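Local coordinates for conserved protein (Geobacillus kaustophilus, PDB 2PCS) that is of unknown function but belongs to the CoxG family of the Bet v 1-like clan and holds an unidentified ligand, at residues I9-T14 with K141-I146; V67-I70 with Y74-K77; T105-T110 with D137-I142. All coordinates share one frame; numbering follows the deposited sequence.

Contact 1: I9-T14 with K141-I146; sequences IELKGT and KIQKEI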
ATOM      1  N   ILE A   9       9.776  -7.132  -2.762  1.00 71.14           N
ATOM      2  CA  ILE A   9      10.700  -6.672  -1.747  1.00 74.41           C
ATOM      3  C   ILE A   9      11.192  -7.876  -0.928  1.00 75.11           C
ATOM      4  O   ILE A   9      10.418  -8.773  -0.578  1.00 74.98           O
ATOM      5  CB  ILE A   9      10.022  -5.719  -0.722  1.00 74.61           C
ATOM      6  CG1 ILE A   9       8.756  -5.117  -1.294  1.00 78.87           C
ATOM      7  CG2 ILE A   9      11.009  -4.629  -0.214  1.00 77.17           C
ATOM      8  CD1 ILE A   9       9.036  -3.868  -2.178  1.00 82.63           C
ATOM      9  N   GLU A  10      12.463  -7.869  -0.582  1.00 76.59           N
ATOM     10  CA  GLU A  10      12.949  -8.809   0.409  1.00 80.08           C
ATOM     11  C   GLU A  10      12.909  -8.131   1.770  1.00 79.05           C
ATOM     12  O   GLU A  10      13.279  -6.969   1.911  1.00 79.48           O
ATOM     13  CB  GLU A  10      14.336  -9.320   0.048  1.00 79.28           C
ATOM     14  CG  GLU A  10      14.295 -10.378  -1.068  1.00 83.86           C
ATOM     15  CD  GLU A  10      15.703 -10.724  -1.611  1.00 86.29           C
ATOM     16  OE1 GLU A  10      16.332  -9.814  -2.247  1.00 92.11           O
ATOM     17  OE2 GLU A  10      16.162 -11.896  -1.404  1.00 90.49           O
ATOM     18  N   LEU A  11      12.384  -8.832   2.755  1.00 78.86           N
ATOM     19  CA  LEU A  11      12.216  -8.248   4.057  1.00 79.60           C
ATOM     20  C   LEU A  11      12.928  -9.092   5.098  1.00 80.60           C
ATOM     21  O   LEU A  11      13.102 -10.319   4.935  1.00 81.76           O
ATOM     22  CB  LEU A  11      10.724  -8.073   4.393  1.00 79.57           C
ATOM     23  CG  LEU A  11       9.877  -7.115   3.532  1.00 78.32           C
ATOM     24  CD1 LEU A  11       8.424  -7.534   3.588  1.00 78.27           C
ATOM     25  CD2 LEU A  11       9.993  -5.684   3.992  1.00 77.46           C
ATOM     26  N   LYS A  12      13.350  -8.430   6.160  1.00 81.30           N
ATOM     27  CA  LYS A  12      14.020  -9.082   7.258  1.00 82.40           C
ATOM     28  C   LYS A  12      12.960  -9.510   8.246  1.00 81.05           C
ATOM     29  O   LYS A  12      12.438  -8.672   9.005  1.00 82.23           O
ATOM     30  CB  LYS A  12      15.020  -8.101   7.909  1.00 82.88           C
ATOM     31  CG  LYS A  12      16.484  -8.464   7.649  1.00 87.82           C
ATOM     32  CD  LYS A  12      17.345  -7.224   7.288  1.00 93.69           C
ATOM     33  CE  LYS A  12      18.522  -7.626   6.338  1.00 96.41           C
ATOM     34  NZ  LYS A  12      19.604  -6.566   6.205  1.00 93.36           N
ATOM     35  N   GLY A  13      12.602 -10.788   8.226  1.00 79.01           N
ATOM     36  CA  GLY A  13      11.622 -11.300   9.195  1.00 76.30           C
ATOM     37  C   GLY A  13      10.986 -12.511   8.602  1.00 76.17           C
ATOM     38  O   GLY A  13      11.064 -12.725   7.384  1.00 76.12           O
ATOM     39  N   THR A  14      10.355 -13.329   9.433  1.00 76.00           N
ATOM     40  CA  THR A  14       9.637 -14.483   8.888  1.00 76.57           C
ATOM     41  C   THR A  14       8.290 -14.071   8.298  1.00 75.96           C
ATOM     42  O   THR A  14       7.802 -12.945   8.531  1.00 74.97           O
ATOM     43  CB  THR A  14       9.398 -15.563   9.934  1.00 77.28           C
ATOM     44  OG1 THR A  14       8.557 -15.037  10.974  1.00 78.48           O
ATOM     45  CG2 THR A  14      10.746 -16.094  10.518  1.00 77.83           C
ATOM     46  N   LYS A 141       8.796   1.755   6.020  1.00 79.08           N
ATOM     47  CA  LYS A 141       8.384   1.922   7.416  1.00 79.26           C
ATOM     48  C   LYS A 141       7.964   0.597   8.021  1.00 79.13           C
ATOM     49  O   LYS A 141       8.103   0.390   9.236  1.00 79.83           O
ATOM     50  CB  LYS A 141       7.298   2.990   7.581  1.00 79.15           C
ATOM     51  CG  LYS A 141       7.755   4.444   7.321  1.00 81.13           C
ATOM     52  CD  LYS A 141       6.644   5.228   6.635  1.00 83.85           C
ATOM     53  CE  LYS A 141       6.522   6.714   7.025  1.00 86.14           C
ATOM     54  NZ  LYS A 141       5.189   7.287   6.503  1.00 84.78           N
ATOM     55  N   ILE A 142       7.441  -0.301   7.182  1.00 78.87           N
ATOM     56  CA  ILE A 142       7.079  -1.641   7.631  1.00 78.39           C
ATOM     57  C   ILE A 142       8.350  -2.353   8.056  1.00 79.16           C
ATOM     58  O   ILE A 142       8.361  -3.042   9.063  1.00 79.25           O
ATOM     59  CB  ILE A 142       6.382  -2.496   6.522  1.00 77.80           C
ATOM     60  CG1 ILE A 142       4.951  -2.064   6.285  1.00 75.54           C
ATOM     61  CG2 ILE A 142       6.341  -3.961   6.906  1.00 77.46           C
ATOM     62  CD1 ILE A 142       4.110  -2.184   7.466  1.00 73.35           C
ATOM     63  N   GLN A 143       9.410  -2.202   7.279  1.00 80.44           N
ATOM     64  CA  GLN A 143      10.668  -2.855   7.602  1.00 83.36           C
ATOM     65  C   GLN A 143      11.168  -2.368   8.972  1.00 85.11           C
ATOM     66  O   GLN A 143      11.660  -3.178   9.785  1.00 85.95           O
ATOM     67  CB  GLN A 143      11.710  -2.708   6.482  1.00 83.01           C
ATOM     68  CG  GLN A 143      13.051  -3.458   6.699  1.00 85.22           C
ATOM     69  CD  GLN A 143      12.933  -4.955   7.110  1.00 86.82           C
ATOM     70  OE1 GLN A 143      13.134  -5.844   6.284  1.00 83.79           O
ATOM     71  NE2 GLN A 143      12.636  -5.221   8.399  1.00 87.78           N
ATOM     72  N   LYS A 144      10.949  -1.087   9.260  1.00 86.35           N
ATOM     73  CA  LYS A 144      11.317  -0.531  10.531  1.00 88.68           C
ATOM     74  C   LYS A 144      10.488  -1.105  11.659  1.00 89.19           C
ATOM     75  O   LYS A 144      11.027  -1.434  12.709  1.00 90.30           O
ATOM     76  CB  LYS A 144      11.202   0.996  10.530  1.00 88.51           C
ATOM     77  CG  LYS A 144      10.872   1.539  11.923  1.00 89.53           C
ATOM     78  CD  LYS A 144      10.687   3.043  11.965  1.00 92.19           C
ATOM     79  CE  LYS A 144      10.912   3.601  13.387  1.00 96.30           C
ATOM     80  NZ  LYS A 144      10.965   5.106  13.332  1.00 98.05           N
ATOM     81  N   GLU A 145       9.180  -1.212  11.482  1.00 90.25           N
ATOM     82  CA  GLU A 145       8.345  -1.653  12.603  1.00 91.24           C
ATOM     83  C   GLU A 145       8.533  -3.124  12.880  1.00 91.49           C
ATOM     84  O   GLU A 145       8.409  -3.553  14.023  1.00 91.73           O
ATOM     85  CB  GLU A 145       6.865  -1.325  12.383  1.00 91.90           C
ATOM     86  CG  GLU A 145       6.562   0.177  12.355  1.00 93.76           C
ATOM     87  CD  GLU A 145       6.649   0.863  13.720  1.00 97.21           C
ATOM     88  OE1 GLU A 145       6.652   0.191  14.777  1.00 98.85           O
ATOM     89  OE2 GLU A 145       6.687   2.108  13.738  1.00 99.83           O
ATOM     90  N   ILE A 146       8.832  -3.890  11.826  1.00 92.29           N
ATOM     91  CA  ILE A 146       9.260  -5.287  11.951  1.00 92.37           C
ATOM     92  C   ILE A 146      10.534  -5.332  12.786  1.00 93.75           C
ATOM     93  O   ILE A 146      10.574  -6.032  13.787  1.00 93.75           O
ATOM     94  CB  ILE A 146       9.527  -5.950  10.581  1.00 92.27           C
ATOM     95  CG1 ILE A 146       8.223  -6.223   9.825  1.00 91.43           C
ATOM     96  CG2 ILE A 146      10.308  -7.256  10.751  1.00 91.24           C
ATOM     97  CD1 ILE A 146       8.434  -6.564   8.349  1.00 90.92           C
TER

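Contact 2: V67-I70 with Y74-K77; sequences VTDI and YHYK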
ATOM      1  N   VAL A  67      -9.584  -5.079   2.689  1.00 69.01           N
ATOM      2  CA  VAL A  67      -8.770  -6.305   2.640  1.00 68.82           C
ATOM      3  C   VAL A  67      -9.652  -7.536   2.335  1.00 70.09           C
ATOM      4  O   VAL A  67     -10.525  -7.854   3.106  1.00 71.35           O
ATOM      5  CB  VAL A  67      -7.962  -6.483   3.966  1.00 68.76           C
ATOM      6  CG1 VAL A  67      -6.815  -7.456   3.790  1.00 66.63           C
ATOM      7  CG2 VAL A  67      -7.393  -5.140   4.435  1.00 66.79           C
ATOM      8  N   THR A  68      -9.467  -8.201   1.194  1.00 70.42           N
ATOM      9  CA  THR A  68     -10.247  -9.390   0.852  1.00 70.50           C
ATOM     10  C   THR A  68      -9.355 -10.635   0.516  1.00 70.03           C
ATOM     11  O   THR A  68      -8.136 -10.524   0.525  1.00 68.42           O
ATOM     12  CB  THR A  68     -11.162  -9.094  -0.323  1.00 71.12           C
ATOM     13  OG1 THR A  68     -10.378  -8.940  -1.505  1.00 73.83           O
ATOM     14  CG2 THR A  68     -11.904  -7.810  -0.105  1.00 74.14           C
ATOM     15  N   ASP A  69      -9.978 -11.801   0.258  1.00 69.45           N
ATOM     16  CA  ASP A  69      -9.318 -13.064  -0.126  1.00 69.89           C
ATOM     17  C   ASP A  69      -8.178 -13.366   0.837  1.00 68.70           C
ATOM     18  O   ASP A  69      -7.094 -13.717   0.458  1.00 69.19           O
ATOM     19  CB  ASP A  69      -8.846 -12.967  -1.597  1.00 71.60           C
ATOM     20  CG  ASP A  69      -8.579 -14.327  -2.259  1.00 76.59           C
ATOM     21  OD1 ASP A  69      -9.229 -15.337  -1.910  1.00 83.81           O
ATOM     22  OD2 ASP A  69      -7.718 -14.390  -3.176  1.00 83.67           O
ATOM     23  N   ILE A  70      -8.442 -13.211   2.111  1.00 68.29           N
ATOM     24  CA  ILE A  70      -7.406 -13.170   3.103  1.00 67.14           C
ATOM     25  C   ILE A  70      -6.985 -14.563   3.461  1.00 67.98           C
ATOM     26  O   ILE A  70      -7.803 -15.331   4.014  1.00 70.09           O
ATOM     27  CB  ILE A  70      -7.893 -12.544   4.373  1.00 66.43           C
ATOM     28  CG1 ILE A  70      -8.323 -11.065   4.142  1.00 67.16           C
ATOM     29  CG2 ILE A  70      -6.817 -12.692   5.399  1.00 66.24           C
ATOM     30  CD1 ILE A  70      -8.698 -10.253   5.460  1.00 65.61           C
ATOM     31  N   TYR A  74      -0.090 -15.628   4.415  1.00 63.52           N
ATOM     32  CA  TYR A  74       0.687 -15.495   3.183  1.00 63.66           C
ATOM     33  C   TYR A  74       0.076 -14.783   1.964  1.00 63.33           C
ATOM     34  O   TYR A  74       0.773 -14.516   1.007  1.00 65.65           O
ATOM     35  CB  TYR A  74       1.162 -16.900   2.710  1.00 63.52           C
ATOM     36  CG  TYR A  74       0.005 -17.764   2.277  1.00 62.55           C
ATOM     37  CD1 TYR A  74      -0.707 -18.541   3.217  1.00 63.76           C
ATOM     38  CD2 TYR A  74      -0.394 -17.800   0.951  1.00 60.92           C
ATOM     39  CE1 TYR A  74      -1.783 -19.331   2.826  1.00 63.24           C
ATOM     40  CE2 TYR A  74      -1.483 -18.580   0.550  1.00 64.55           C
ATOM     41  CZ  TYR A  74      -2.173 -19.342   1.498  1.00 65.13           C
ATOM     42  OH  TYR A  74      -3.273 -20.094   1.104  1.00 65.36           O
ATOM     43  N   HIS A  75      -1.206 -14.520   1.922  1.00 62.67           N
ATOM     44  CA  HIS A  75      -1.766 -13.899   0.745  1.00 61.35           C
ATOM     45  C   HIS A  75      -2.955 -12.995   1.082  1.00 62.26           C
ATOM     46  O   HIS A  75      -3.790 -13.360   1.883  1.00 63.52           O
ATOM     47  CB  HIS A  75      -2.198 -14.972  -0.212  1.00 60.37           C
ATOM     48  CG  HIS A  75      -3.137 -14.485  -1.276  1.00 60.99           C
ATOM     49  ND1 HIS A  75      -2.722 -14.164  -2.548  1.00 57.29           N
ATOM     50  CD2 HIS A  75      -4.474 -14.262  -1.245  1.00 60.88           C
ATOM     51  CE1 HIS A  75      -3.764 -13.782  -3.266  1.00 60.79           C
ATOM     52  NE2 HIS A  75      -4.844 -13.855  -2.502  1.00 63.32           N
ATOM     53  N   TYR A  76      -3.060 -11.818   0.463  1.00 62.99           N
ATOM     54  CA  TYR A  76      -4.353 -11.087   0.453  1.00 61.72           C
ATOM     55  C   TYR A  76      -4.547 -10.208  -0.772  1.00 61.69           C
ATOM     56  O   TYR A  76      -3.637 -10.054  -1.602  1.00 61.06           O
ATOM     57  CB  TYR A  76      -4.578 -10.319   1.732  1.00 62.65           C
ATOM     58  CG  TYR A  76      -3.515  -9.292   1.997  1.00 65.02           C
ATOM     59  CD1 TYR A  76      -2.242  -9.672   2.504  1.00 66.03           C
ATOM     60  CD2 TYR A  76      -3.748  -7.942   1.725  1.00 64.49           C
ATOM     61  CE1 TYR A  76      -1.237  -8.705   2.752  1.00 66.75           C
ATOM     62  CE2 TYR A  76      -2.774  -6.968   1.970  1.00 66.60           C
ATOM     63  CZ  TYR A  76      -1.521  -7.349   2.467  1.00 68.32           C
ATOM     64  OH  TYR A  76      -0.579  -6.370   2.707  1.00 69.26           O
ATOM     65  N   LYS A  77      -5.769  -9.678  -0.925  1.00 61.46           N
ATOM     66  CA  LYS A  77      -6.071  -8.715  -1.961  1.00 60.94           C
ATOM     67  C   LYS A  77      -6.532  -7.418  -1.328  1.00 60.45           C
ATOM     68  O   LYS A  77      -7.057  -7.426  -0.239  1.00 59.50           O
ATOM     69  CB  LYS A  77      -7.103  -9.264  -2.933  1.00 60.52           C
ATOM     70  CG  LYS A  77      -6.600 -10.486  -3.650  1.00 65.66           C
ATOM     71  CD  LYS A  77      -7.586 -10.916  -4.753  1.00 73.75           C
ATOM     72  CE  LYS A  77      -6.991 -11.897  -5.783  1.00 74.90           C
ATOM     73  NZ  LYS A  77      -8.122 -12.768  -6.319  1.00 76.69           N
TER

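Contact 3: T105-T110 with D137-I142; sequences TQLTYT and DFFKKI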
ATOM      1  N   THR A 105      11.819 -13.135   3.943  1.00 83.18           N
ATOM      2  CA  THR A 105      10.548 -13.238   3.232  1.00 78.39           C
ATOM      3  C   THR A 105      10.565 -12.414   1.968  1.00 75.50           C
ATOM      4  O   THR A 105      10.992 -11.284   1.952  1.00 74.48           O
ATOM      5  CB  THR A 105       9.412 -12.794   4.160  1.00 78.53           C
ATOM      6  OG1 THR A 105       9.141 -13.858   5.051  1.00 79.56           O
ATOM      7  CG2 THR A 105       8.093 -12.436   3.433  1.00 77.28           C
ATOM      8  N   GLN A 106      10.066 -12.978   0.902  1.00 72.09           N
ATOM      9  CA  GLN A 106       9.844 -12.186  -0.259  1.00 70.19           C
ATOM     10  C   GLN A 106       8.342 -11.821  -0.369  1.00 68.99           C
ATOM     11  O   GLN A 106       7.470 -12.694  -0.499  1.00 67.95           O
ATOM     12  CB  GLN A 106      10.303 -12.966  -1.468  1.00 69.70           C
ATOM     13  CG  GLN A 106      10.275 -12.218  -2.703  1.00 72.74           C
ATOM     14  CD  GLN A 106      10.080 -13.131  -3.893  1.00 79.11           C
ATOM     15  OE1 GLN A 106       9.161 -13.971  -3.927  1.00 80.76           O
ATOM     16  NE2 GLN A 106      10.929 -12.953  -4.905  1.00 82.63           N
ATOM     17  N   LEU A 107       8.079 -10.519  -0.357  1.00 66.80           N
ATOM     18  CA  LEU A 107       6.772  -9.990  -0.676  1.00 65.36           C
ATOM     19  C   LEU A 107       6.672  -9.653  -2.182  1.00 64.90           C
ATOM     20  O   LEU A 107       7.467  -8.895  -2.698  1.00 64.24           O
ATOM     21  CB  LEU A 107       6.494  -8.757   0.192  1.00 65.00           C
ATOM     22  CG  LEU A 107       5.066  -8.220   0.180  1.00 62.80           C
ATOM     23  CD1 LEU A 107       4.798  -7.505   1.451  1.00 61.69           C
ATOM     24  CD2 LEU A 107       4.815  -7.352  -1.045  1.00 60.55           C
ATOM     25  N   THR A 108       5.646  -9.940  -3.091  1.00 20.00           N
ATOM     26  CA  THR A 108       5.364  -9.587  -4.477  1.00 20.00           C
ATOM     27  C   THR A 108       3.979  -8.963  -4.617  1.00 20.00           C
ATOM     28  O   THR A 108       3.136  -9.179  -3.751  1.00 64.00           O
ATOM     29  CB  THR A 108       5.480 -10.826  -5.384  1.00 20.00           C
ATOM     30  OG1 THR A 108       4.525 -11.812  -4.976  1.00 20.00           O
ATOM     31  CG2 THR A 108       6.816 -11.522  -5.169  1.00 20.00           C
ATOM     32  N   TYR A 109       3.881  -8.270  -5.356  1.00 62.36           N
ATOM     33  CA  TYR A 109       2.595  -7.610  -5.487  1.00 61.21           C
ATOM     34  C   TYR A 109       2.345  -7.300  -6.932  1.00 62.04           C
ATOM     35  O   TYR A 109       3.262  -7.230  -7.761  1.00 62.93           O
ATOM     36  CB  TYR A 109       2.454  -6.357  -4.601  1.00 58.96           C
ATOM     37  CG  TYR A 109       3.403  -5.250  -5.008  1.00 59.18           C
ATOM     38  CD1 TYR A 109       4.650  -5.083  -4.368  1.00 58.10           C
ATOM     39  CD2 TYR A 109       3.085  -4.390  -6.050  1.00 53.96           C
ATOM     40  CE1 TYR A 109       5.553  -4.124  -4.827  1.00 54.31           C
ATOM     41  CE2 TYR A 109       3.936  -3.423  -6.469  1.00 51.74           C
ATOM     42  CZ  TYR A 109       5.159  -3.270  -5.841  1.00 57.42           C
ATOM     43  OH  TYR A 109       6.001  -2.259  -6.283  1.00 64.74           O
ATOM     44  N   THR A 110       1.094  -7.014  -7.183  1.00 61.73           N
ATOM     45  CA  THR A 110       0.599  -6.717  -8.475  1.00 62.62           C
ATOM     46  C   THR A 110      -0.462  -5.656  -8.127  1.00 62.65           C
ATOM     47  O   THR A 110      -1.095  -5.716  -7.049  1.00 61.68           O
ATOM     48  CB  THR A 110       0.040  -8.030  -8.966  1.00 63.53           C
ATOM     49  OG1 THR A 110       0.646  -8.464 -10.188  1.00 65.87           O
ATOM     50  CG2 THR A 110      -1.405  -8.089  -8.951  1.00 62.97           C
ATOM     51  N   ASP A 137       8.164   3.833   0.358  1.00 67.50           N
ATOM     52  CA  ASP A 137       8.070   4.437   1.652  1.00 67.52           C
ATOM     53  C   ASP A 137       7.243   3.623   2.651  1.00 67.05           C
ATOM     54  O   ASP A 137       7.542   3.563   3.870  1.00 66.90           O
ATOM     55  CB  ASP A 137       7.474   5.841   1.543  1.00 68.41           C
ATOM     56  CG  ASP A 137       7.513   6.561   2.888  1.00 71.23           C
ATOM     57  OD1 ASP A 137       8.648   6.883   3.337  1.00 76.73           O
ATOM     58  OD2 ASP A 137       6.439   6.718   3.524  1.00 76.91           O
ATOM     59  N   PHE A 138       6.187   2.989   2.143  1.00 66.74           N
ATOM     60  CA  PHE A 138       5.409   2.059   2.985  1.00 65.50           C
ATOM     61  C   PHE A 138       6.257   0.836   3.375  1.00 65.73           C
ATOM     62  O   PHE A 138       6.305   0.430   4.531  1.00 64.15           O
ATOM     63  CB  PHE A 138       4.159   1.623   2.237  1.00 63.38           C
ATOM     64  CG  PHE A 138       3.375   0.555   2.948  1.00 64.88           C
ATOM     65  CD1 PHE A 138       2.516   0.874   4.017  1.00 60.97           C
ATOM     66  CD2 PHE A 138       3.495  -0.770   2.561  1.00 62.76           C
ATOM     67  CE1 PHE A 138       1.793  -0.112   4.664  1.00 61.78           C
ATOM     68  CE2 PHE A 138       2.749  -1.757   3.217  1.00 63.57           C
ATOM     69  CZ  PHE A 138       1.885  -1.439   4.228  1.00 59.36           C
ATOM     70  N   PHE A 139       6.909   0.232   2.402  1.00 68.07           N
ATOM     71  CA  PHE A 139       7.691  -0.963   2.715  1.00 71.57           C
ATOM     72  C   PHE A 139       8.892  -0.625   3.622  1.00 73.85           C
ATOM     73  O   PHE A 139       9.308  -1.447   4.446  1.00 72.43           O
ATOM     74  CB  PHE A 139       8.072  -1.714   1.442  1.00 71.97           C
ATOM     75  CG  PHE A 139       6.934  -2.481   0.857  1.00 71.34           C
ATOM     76  CD1 PHE A 139       6.686  -2.456  -0.497  1.00 76.01           C
ATOM     77  CD2 PHE A 139       6.097  -3.211   1.671  1.00 73.80           C
ATOM     78  CE1 PHE A 139       5.601  -3.153  -1.045  1.00 77.09           C
ATOM     79  CE2 PHE A 139       5.000  -3.908   1.142  1.00 77.33           C
ATOM     80  CZ  PHE A 139       4.755  -3.865  -0.228  1.00 74.73           C
ATOM     81  N   LYS A 140       9.371   0.631   3.511  1.00 76.25           N
ATOM     82  CA  LYS A 140      10.455   1.157   4.343  1.00 78.02           C
ATOM     83  C   LYS A 140       9.999   1.244   5.777  1.00 78.52           C
ATOM     84  O   LYS A 140      10.730   0.860   6.678  1.00 79.43           O
ATOM     85  CB  LYS A 140      10.896   2.545   3.851  1.00 78.28           C
ATOM     86  CG  LYS A 140      11.965   3.212   4.722  1.00 80.27           C
ATOM     87  CD  LYS A 140      12.058   4.730   4.545  1.00 81.18           C
ATOM     88  CE  LYS A 140      13.015   5.345   5.630  1.00 85.41           C
ATOM     89  NZ  LYS A 140      13.319   6.825   5.367  1.00 89.95           N
ATOM     90  N   LYS A 141       8.796   1.755   6.020  1.00 79.08           N
ATOM     91  CA  LYS A 141       8.384   1.922   7.416  1.00 79.26           C
ATOM     92  C   LYS A 141       7.964   0.597   8.021  1.00 79.13           C
ATOM     93  O   LYS A 141       8.103   0.390   9.236  1.00 79.83           O
ATOM     94  CB  LYS A 141       7.298   2.990   7.581  1.00 79.15           C
ATOM     95  CG  LYS A 141       7.755   4.444   7.321  1.00 81.13           C
ATOM     96  CD  LYS A 141       6.644   5.228   6.635  1.00 83.85           C
ATOM     97  CE  LYS A 141       6.522   6.714   7.025  1.00 86.14           C
ATOM     98  NZ  LYS A 141       5.189   7.287   6.503  1.00 84.78           N
ATOM     99  N   ILE A 142       7.441  -0.301   7.182  1.00 78.87           N
ATOM    100  CA  ILE A 142       7.079  -1.641   7.631  1.00 78.39           C
ATOM    101  C   ILE A 142       8.350  -2.353   8.056  1.00 79.16           C
ATOM    102  O   ILE A 142       8.361  -3.042   9.063  1.00 79.25           O
ATOM    103  CB  ILE A 142       6.382  -2.496   6.522  1.00 77.80           C
ATOM    104  CG1 ILE A 142       4.951  -2.064   6.285  1.00 75.54           C
ATOM    105  CG2 ILE A 142       6.341  -3.961   6.906  1.00 77.46           C
ATOM    106  CD1 ILE A 142       4.110  -2.184   7.466  1.00 73.35           C
TER

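Contact 1: I9-T14 with K141-I146
Leu11 and Gln143 mark the nearest approach of the two backbones, their CA atoms 6.6 Å apart. The short axes of strand 9-12 and helix 141-146 run nearly parallel, inclined by 19° and separated by 8.7 Å at their closest, so one long side chain can span the interval. Gln143 is that side chain. Its CG stands anti to the backbone N (chi1 -176°), and a bend at chi2 then swings the amide across to the strand. There OE1 accepts the backbone N-H of Lys12 at 2.6 Å; the N-H points to a lone pair of OE1, within the plane of the amide, and its line is almost straight at 174°. The same oxygen lies 3.4 Å from Lys12 CB and 3.8 Å from Leu11 CB, where the Leu11 and Gln143 side chains pass each other running opposite ways. Beyond CB the Lys12 chain bends at chi2 and leads away from the helix. One turn along, Ile146 sets CG2 against the carbonyl of Lys12, 3.1 Å from its O. An alanine in place of Gln143 is likely to leave the Lys12 amide without this acceptor and to open a gap beside Leu11. At the backbone angles of Gly13 a CB would be jammed against the carbonyl O of Lys12, and it would also sit tight against Ile146 CG2. The strand then hands over to helix 15-22, which Thr14 N-caps and whose Glu17 holds the Thr14 amide. Val18 of that helix touches both Leu11 and Ile146. On the sheet side, Leu11 exchanges backbone hydrogen bonds with Thr105 of strand 104-116, while Ile142 and Glu145 carry the helix against Cys31 and Ile27 of helix 25-31.

Contact 2: V67-I70 with Y74-K77
Asp69 and His75 meet where strand 59-71 turns a corner. Asp69 turns its carboxylate away from its own backbone N (chi1 -161°), presenting OD2 to His75 NE2, which donates to it at 3.0 Å along a bent N-H line of 147°. The donor comes from above the carboxylate plane, and the carboxylate stands nearly perpendicular to the imidazole; Asp69 O lies in the plane of that ring, at its edge. Lys77, extended beyond CG, crosses Asp69 at a slant, its CG 3.9 Å from Asp69 CB, and NZ forms a salt bridge with the same OD2 at 3.6 Å. Ahead of the corner, Thr68 and Lys77 are an antiparallel hydrogen-bonded pair, Thr68 N to Lys77 O and Lys77 N to Thr68 O both 2.9 Å. Tyr76, on the face opposite Thr68 and Lys77, meets Val67 obliquely, CD2 to CG1 3.7 Å, and its side chain comes about 3 Å from the unidentified ligand. Because His75 ND1 is also hydrogen-bonded to Asp96, carboxylates engage both ring nitrogens; this fixes the ring's rotation and would probably stabilise a positive imidazolium, while Lys77 NZ would probably offset part of the charge of Asp69.

Contact 3: T105-T110 with D137-I142
Phe139 and Leu107 are brought together by their first torsions: the Phe139 CG lies anti to its carbonyl carbon (chi1 -76°), which sends the ring from helix 137-142 toward the sheet, while the Leu107 CG lies opposite its own backbone N (chi1 -169°) and reaches back. The two side chains cross at about a right angle. Both leucine methyls meet the far end of the ring, CD1 3.6 Å from Phe139 CE2 and CD2 3.6 Å from Phe139 CZ. Two residues along the strand, Tyr109 brings its CE1 to 3.9 Å from Phe139 CE1. Tyr109 CE1 lies at the edge of the Phe139 ring, near its plane, so the two rings do not stack face to face. The backbones stay well apart, the closest CA atoms, of Leu107 and Phe139, being 9.7 Å from one another; side chains alone bridge the interval, burying 123 Å² in all. Phe139 also packs on Ile9 of the adjoining strand, and the Tyr109 OH is hydrogen-bonded to His160 and His158 of the C-terminal histidine tag. Phe139 lies about 4 Å from the unidentified ligand and thus borders its site. A long C-terminal helix resting against the concave side of a curved antiparallel sheet is the helix-grip architecture of Bet v 1-like proteins, whose ligands commonly lie between those two elements.

In the fold
From the N terminus, strand 4-12 supplies the first half of contact 1, and that loop closes only when the chain returns in helix 124-148. Contact 2 nests inside that loop and is local, closing the hairpin of strands 59-71 and 75-84 across three residues. Contact 3 opens after contact 2 has closed, on strand 104-116, and ends on the same helix as contact 1, overlapping it at Lys141 and Ile142. Strands 4-12 and 104-116 are sheet neighbours, joined by Ile9 N to Leu107 O at 2.9 Å, so contacts 1 and 3 anchor one helix to adjacent strands. Contact 2 lies elsewhere on that sheet, its centre about 18 Å from that of contact 1.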